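Local coordinates for aminopeptidase-like protein (Chaetomium thermophilum, PDB 5JM6), which probably acts as a zinc-dependent aminopeptidase of the M18 family, forms dodecamers and is linked to the Cvt pathway of selective autophagy, at residues Leu309-Lys322 with Pro496-Asp508. Residues are numbered along the deposited sequence; the frame is centred on the assembly and turned at random.
Sequences LCSWAAFMALLHAK and PGLGVKFYKGFLD
A knobs-into-holes helix pair of the M18 catalytic fold is formed here: helices 305-320 and 495-514 lie together against the central mixed sheet, where Ala-314 and Leu-318 touch strand 330-336 while Cys-310 and Tyr-503 reach strand 386-394. The local axes approach to 7.9 Å and cross at -51°, a closeness that small residues permit. Ala-313 sets its methyl among Pro-496, Gly-499, Val-500 and Tyr-503; one turn on, Ala-317 enters the next hole, with CB 3.4 Å from Lys-504 N. Tyr-503 is the reciprocal knob. Its CG lies beside its own backbone N (chi1 -66°), which lays the ring along helix 309-320, CD2 3.5 Å from Ala-314 N and the edge turned to Ala-313 C; its OH ends by the side chain of Cys-310, itself close to Asp-307, a zinc ligand seen in a structure of this protein though not bound to zinc in this chain. At the N-terminal end of 496-508, Pro-496 CG meets Leu-309 CD1 at 3.8 Å, and Pro-496 CB lies near Trp-312 CZ3, on the ring whose NE1 is hydrogen-bonded to Tyr-74 OH.

Polar bonds close the other end. Lys-504, bent at its last torsion, brings NZ to His-320 O in a hydrogen bond, and its NZ also makes a salt bridge with Asp-508 OD2 at 3.2 Å, weak as a hydrogen bond. A methionine in place of Lys-504 would probably leave His-320 O without this donor and Asp-508 with less charge compensation, although Lys-331 also pairs with OD1. That same Asp-508 OD1 receives the backbone N-H of Lys-322 on its syn side, 30° out of the carboxylate plane, with Lys-322 N 3.0 Å from Asp-508 OD1.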
loop_
_atom_site.group_PDB
_atom_site.type_symbol
_atom_site.label_atom_id
_atom_site.label_comp_id
_atom_site.label_asym_id
_atom_site.label_seq_id
_atom_site.Cartn_x
_atom_site.Cartn_y
_atom_site.Cartn_z
ATOM N N LEU A 309 -38.312 -7.110 26.260
ATOM C CA LEU A 309 -39.540 -6.572 25.671
ATOM C C LEU A 309 -40.487 -7.653 25.136
ATOM O O LEU A 309 -41.653 -7.692 25.526
ATOM C CB LEU A 309 -39.197 -5.581 24.554
ATOM C CG LEU A 309 -40.345 -5.011 23.713
ATOM C CD1 LEU A 309 -41.463 -4.458 24.583
ATOM C CD2 LEU A 309 -39.829 -3.927 22.785
ATOM N N CYS A 310 -40.009 -8.520 24.246
ATOM C CA CYS A 310 -40.876 -9.568 23.705
ATOM C C CYS A 310 -41.250 -10.579 24.783
ATOM O O CYS A 310 -42.367 -11.097 24.797
ATOM C CB CYS A 310 -40.216 -10.289 22.528
ATOM S SG CYS A 310 -40.145 -9.341 20.990
ATOM N N SER A 311 -40.317 -10.855 25.688
ATOM C CA SER A 311 -40.580 -11.785 26.778
ATOM C C SER A 311 -41.659 -11.255 27.713
ATOM O O SER A 311 -42.589 -11.980 28.067
ATOM C CB SER A 311 -39.304 -12.070 27.567
ATOM O OG SER A 311 -38.397 -12.844 26.803
ATOM N N TRP A 312 -41.540 -9.992 28.111
ATOM C CA TRP A 312 -42.504 -9.412 29.038
ATOM C C TRP A 312 -43.903 -9.381 28.435
ATOM O O TRP A 312 -44.883 -9.671 29.118
ATOM C CB TRP A 312 -42.084 -8.003 29.453
ATOM C CG TRP A 312 -42.967 -7.419 30.505
ATOM C CD1 TRP A 312 -42.916 -7.661 31.846
ATOM C CD2 TRP A 312 -44.040 -6.494 30.304
ATOM N NE1 TRP A 312 -43.891 -6.942 32.495
ATOM C CE2 TRP A 312 -44.596 -6.217 31.570
ATOM C CE3 TRP A 312 -44.587 -5.872 29.178
ATOM C CZ2 TRP A 312 -45.668 -5.346 31.740
ATOM C CZ3 TRP A 312 -45.652 -5.007 29.348
ATOM C CH2 TRP A 312 -46.181 -4.752 30.620
ATOM N N ALA A 313 -43.991 -9.037 27.155
ATOM C CA ALA A 313 -45.277 -8.988 26.469
ATOM C C ALA A 313 -45.884 -10.383 26.345
ATOM O O ALA A 313 -47.098 -10.552 26.460
ATOM C CB ALA A 313 -45.128 -8.347 25.099
ATOM N N ALA A 314 -45.033 -11.378 26.111
ATOM C CA ALA A 314 -45.482 -12.765 26.044
ATOM C C ALA A 314 -46.011 -13.214 27.401
ATOM O O ALA A 314 -47.084 -13.811 27.494
ATOM C CB ALA A 314 -44.352 -13.670 25.585
ATOM N N PHE A 315 -45.249 -12.917 28.448
ATOM C CA PHE A 315 -45.645 -13.224 29.816
ATOM C C PHE A 315 -46.996 -12.594 30.150
ATOM O O PHE A 315 -47.887 -13.264 30.671
ATOM C CB PHE A 315 -44.568 -12.745 30.795
ATOM C CG PHE A 315 -44.926 -12.924 32.245
ATOM C CD1 PHE A 315 -44.830 -14.166 32.852
ATOM C CD2 PHE A 315 -45.334 -11.843 33.007
ATOM C CE1 PHE A 315 -45.152 -14.327 34.188
ATOM C CE2 PHE A 315 -45.653 -11.997 34.343
ATOM C CZ PHE A 315 -45.564 -13.240 34.933
ATOM N N MET A 316 -47.150 -11.310 29.836
ATOM C CA MET A 316 -48.399 -10.608 30.120
ATOM C C MET A 316 -49.556 -11.171 29.301
ATOM O O MET A 316 -50.695 -11.194 29.767
ATOM C CB MET A 316 -48.257 -9.104 29.860
ATOM C CG MET A 316 -47.330 -8.374 30.825
ATOM S SD MET A 316 -47.875 -8.380 32.549
ATOM C CE MET A 316 -49.333 -7.341 32.467
ATOM N N ALA A 317 -49.270 -11.626 28.086
ATOM C CA ALA A 317 -50.296 -12.247 27.257
ATOM C C ALA A 317 -50.851 -13.494 27.935
ATOM O O ALA A 317 -52.061 -13.714 27.946
ATOM C CB ALA A 317 -49.746 -12.590 25.892
ATOM N N LEU A 318 -49.964 -14.304 28.506
ATOM C CA LEU A 318 -50.394 -15.494 29.228
ATOM C C LEU A 318 -51.282 -15.113 30.410
ATOM O O LEU A 318 -52.350 -15.690 30.600
ATOM C CB LEU A 318 -49.193 -16.306 29.710
ATOM C CG LEU A 318 -49.539 -17.657 30.338
ATOM C CD1 LEU A 318 -50.299 -18.523 29.345
ATOM C CD2 LEU A 318 -48.286 -18.366 30.816
ATOM N N LEU A 319 -50.844 -14.131 31.193
ATOM C CA LEU A 319 -51.622 -13.679 32.343
ATOM C C LEU A 319 -52.985 -13.123 31.933
ATOM O O LEU A 319 -53.941 -13.181 32.705
ATOM C CB LEU A 319 -50.854 -12.617 33.137
ATOM C CG LEU A 319 -49.618 -13.056 33.925
ATOM C CD1 LEU A 319 -49.113 -11.912 34.792
ATOM C CD2 LEU A 319 -49.910 -14.286 34.772
ATOM N N HIS A 320 -53.066 -12.559 30.733
ATOM C CA HIS A 320 -54.313 -11.968 30.249
ATOM C C HIS A 320 -55.117 -12.860 29.297
ATOM O O HIS A 320 -56.142 -12.434 28.768
ATOM C CB HIS A 320 -54.022 -10.624 29.583
ATOM C CG HIS A 320 -53.694 -9.533 30.555
ATOM N ND1 HIS A 320 -54.588 -8.540 30.890
ATOM C CD2 HIS A 320 -52.575 -9.290 31.279
ATOM C CE1 HIS A 320 -54.033 -7.727 31.770
ATOM N NE2 HIS A 320 -52.810 -8.159 32.023
ATOM N N ALA A 321 -54.653 -14.084 29.066
ATOM C CA ALA A 321 -55.327 -14.974 28.124
ATOM C C ALA A 321 -56.675 -15.458 28.657
ATOM O O ALA A 321 -56.903 -15.482 29.866
ATOM C CB ALA A 321 -54.437 -16.162 27.793
ATOM N N LYS A 322 -57.567 -15.832 27.743
ATOM C CA LYS A 322 -58.833 -16.454 28.117
ATOM C C LYS A 322 -58.595 -17.798 28.788
ATOM O O LYS A 322 -57.638 -18.496 28.454
ATOM C CB LYS A 322 -59.726 -16.683 26.891
ATOM C CG LYS A 322 -60.343 -15.455 26.245
ATOM C CD LYS A 322 -61.257 -15.890 25.098
ATOM C CE LYS A 322 -61.465 -14.786 24.072
ATOM N NZ LYS A 322 -62.146 -15.290 22.843
ATOM N N PRO A 496 -44.986 -2.229 23.660
ATOM C CA PRO A 496 -45.253 -3.349 24.572
ATOM C C PRO A 496 -46.711 -3.801 24.536
ATOM O O PRO A 496 -46.965 -4.993 24.380
ATOM C CB PRO A 496 -44.895 -2.775 25.945
ATOM C CG PRO A 496 -43.894 -1.718 25.654
ATOM C CD PRO A 496 -44.327 -1.107 24.352
ATOM N N GLY A 497 -47.642 -2.855 24.628
ATOM C CA GLY A 497 -49.061 -3.166 24.618
ATOM C C GLY A 497 -49.498 -3.871 23.350
ATOM O O GLY A 497 -50.200 -4.882 23.402
ATOM N N LEU A 498 -49.076 -3.341 22.205
ATOM C CA LEU A 498 -49.384 -3.966 20.925
ATOM C C LEU A 498 -48.816 -5.383 20.878
ATOM O O LEU A 498 -49.379 -6.264 20.231
ATOM C CB LEU A 498 -48.839 -3.126 19.767
ATOM C CG LEU A 498 -49.529 -1.780 19.517
ATOM C CD1 LEU A 498 -48.737 -0.945 18.524
ATOM C CD2 LEU A 498 -50.957 -1.982 19.029
ATOM N N GLY A 499 -47.708 -5.596 21.582
ATOM C CA GLY A 499 -47.118 -6.915 21.697
ATOM C C GLY A 499 -47.999 -7.900 22.447
ATOM O O GLY A 499 -48.308 -8.973 21.926
ATOM N N VAL A 500 -48.461 -7.495 23.619
ATOM C CA VAL A 500 -49.313 -8.304 24.461
ATOM C C VAL A 500 -50.582 -8.630 23.720
ATOM O O VAL A 500 -51.096 -9.738 23.793
ATOM C CB VAL A 500 -49.742 -7.489 25.692
ATOM C CG1 VAL A 500 -50.736 -8.251 26.545
ATOM C CG2 VAL A 500 -48.543 -7.049 26.503
ATOM N N LYS A 501 -51.088 -7.642 23.010
ATOM C CA LYS A 501 -52.328 -7.782 22.257
ATOM C C LYS A 501 -52.210 -8.884 21.205
ATOM O O LYS A 501 -53.103 -9.720 21.074
ATOM C CB LYS A 501 -52.708 -6.459 21.597
ATOM C CG LYS A 501 -54.089 -6.462 20.977
ATOM C CD LYS A 501 -54.323 -5.196 20.181
ATOM C CE LYS A 501 -55.757 -5.111 19.699
ATOM N NZ LYS A 501 -55.986 -3.886 18.888
ATOM N N PHE A 502 -51.102 -8.897 20.469
ATOM C CA PHE A 502 -50.906 -9.916 19.445
ATOM C C PHE A 502 -50.690 -11.305 20.037
ATOM O O PHE A 502 -51.287 -12.278 19.575
ATOM C CB PHE A 502 -49.726 -9.575 18.540
ATOM C CG PHE A 502 -49.300 -10.722 17.674
ATOM C CD1 PHE A 502 -50.082 -11.121 16.603
ATOM C CD2 PHE A 502 -48.135 -11.421 17.947
ATOM C CE1 PHE A 502 -49.705 -12.186 15.812
ATOM C CE2 PHE A 502 -47.752 -12.487 17.159
ATOM C CZ PHE A 502 -48.539 -12.870 16.089
ATOM N N TYR A 503 -49.822 -11.406 21.040
ATOM C CA TYR A 503 -49.534 -12.696 21.658
ATOM C C TYR A 503 -50.780 -13.291 22.301
ATOM O O TYR A 503 -51.033 -14.489 22.175
ATOM C CB TYR A 503 -48.429 -12.572 22.703
ATOM C CG TYR A 503 -47.079 -12.197 22.151
ATOM C CD1 TYR A 503 -46.627 -12.717 20.945
ATOM C CD2 TYR A 503 -46.256 -11.320 22.838
ATOM C CE1 TYR A 503 -45.390 -12.372 20.442
ATOM C CE2 TYR A 503 -45.022 -10.968 22.346
ATOM C CZ TYR A 503 -44.593 -11.495 21.149
ATOM O OH TYR A 503 -43.360 -11.138 20.662
ATOM N N LYS A 504 -51.552 -12.458 22.995
ATOM C CA LYS A 504 -52.804 -12.922 23.581
ATOM C C LYS A 504 -53.723 -13.438 22.484
ATOM O O LYS A 504 -54.411 -14.442 22.661
ATOM C CB LYS A 504 -53.508 -11.817 24.370
ATOM C CG LYS A 504 -54.817 -12.286 24.999
ATOM C CD LYS A 504 -55.652 -11.136 25.531
ATOM C CE LYS A 504 -57.138 -11.477 25.513
ATOM N NZ LYS A 504 -57.597 -12.199 26.733
ATOM N N GLY A 505 -53.721 -12.747 21.348
ATOM C CA GLY A 505 -54.505 -13.168 20.205
ATOM C C GLY A 505 -54.114 -14.557 19.742
ATOM O O GLY A 505 -54.971 -15.377 19.418
ATOM N N PHE A 506 -52.814 -14.825 19.725
ATOM C CA PHE A 506 -52.308 -16.123 19.295
ATOM C C PHE A 506 -52.721 -17.238 20.256
ATOM O O PHE A 506 -53.301 -18.238 19.833
ATOM C CB PHE A 506 -50.787 -16.074 19.149
ATOM C CG PHE A 506 -50.137 -17.425 19.089
ATOM C CD1 PHE A 506 -50.202 -18.193 17.938
ATOM C CD2 PHE A 506 -49.449 -17.922 20.183
ATOM C CE1 PHE A 506 -49.601 -19.436 17.886
ATOM C CE2 PHE A 506 -48.846 -19.162 20.136
ATOM C CZ PHE A 506 -48.921 -19.921 18.986
ATOM N N LEU A 507 -52.430 -17.067 21.542
ATOM C CA LEU A 507 -52.773 -18.088 22.526
ATOM C C LEU A 507 -54.280 -18.340 22.555
ATOM O O LEU A 507 -54.718 -19.483 22.681
ATOM C CB LEU A 507 -52.270 -17.692 23.919
ATOM C CG LEU A 507 -50.754 -17.526 24.082
ATOM C CD1 LEU A 507 -50.425 -16.889 25.420
ATOM C CD2 LEU A 507 -50.022 -18.852 23.933
ATOM N N ASP A 508 -55.074 -17.284 22.411
ATOM C CA ASP A 508 -56.525 -17.434 22.473
ATOM C C ASP A 508 -57.117 -18.033 21.194
ATOM O O ASP A 508 -58.071 -18.806 21.260
ATOM C CB ASP A 508 -57.197 -16.087 22.769
ATOM C CG ASP A 508 -56.964 -15.613 24.195
ATOM O OD1 ASP A 508 -56.380 -16.374 24.996
ATOM O OD2 ASP A 508 -57.383 -14.483 24.519
#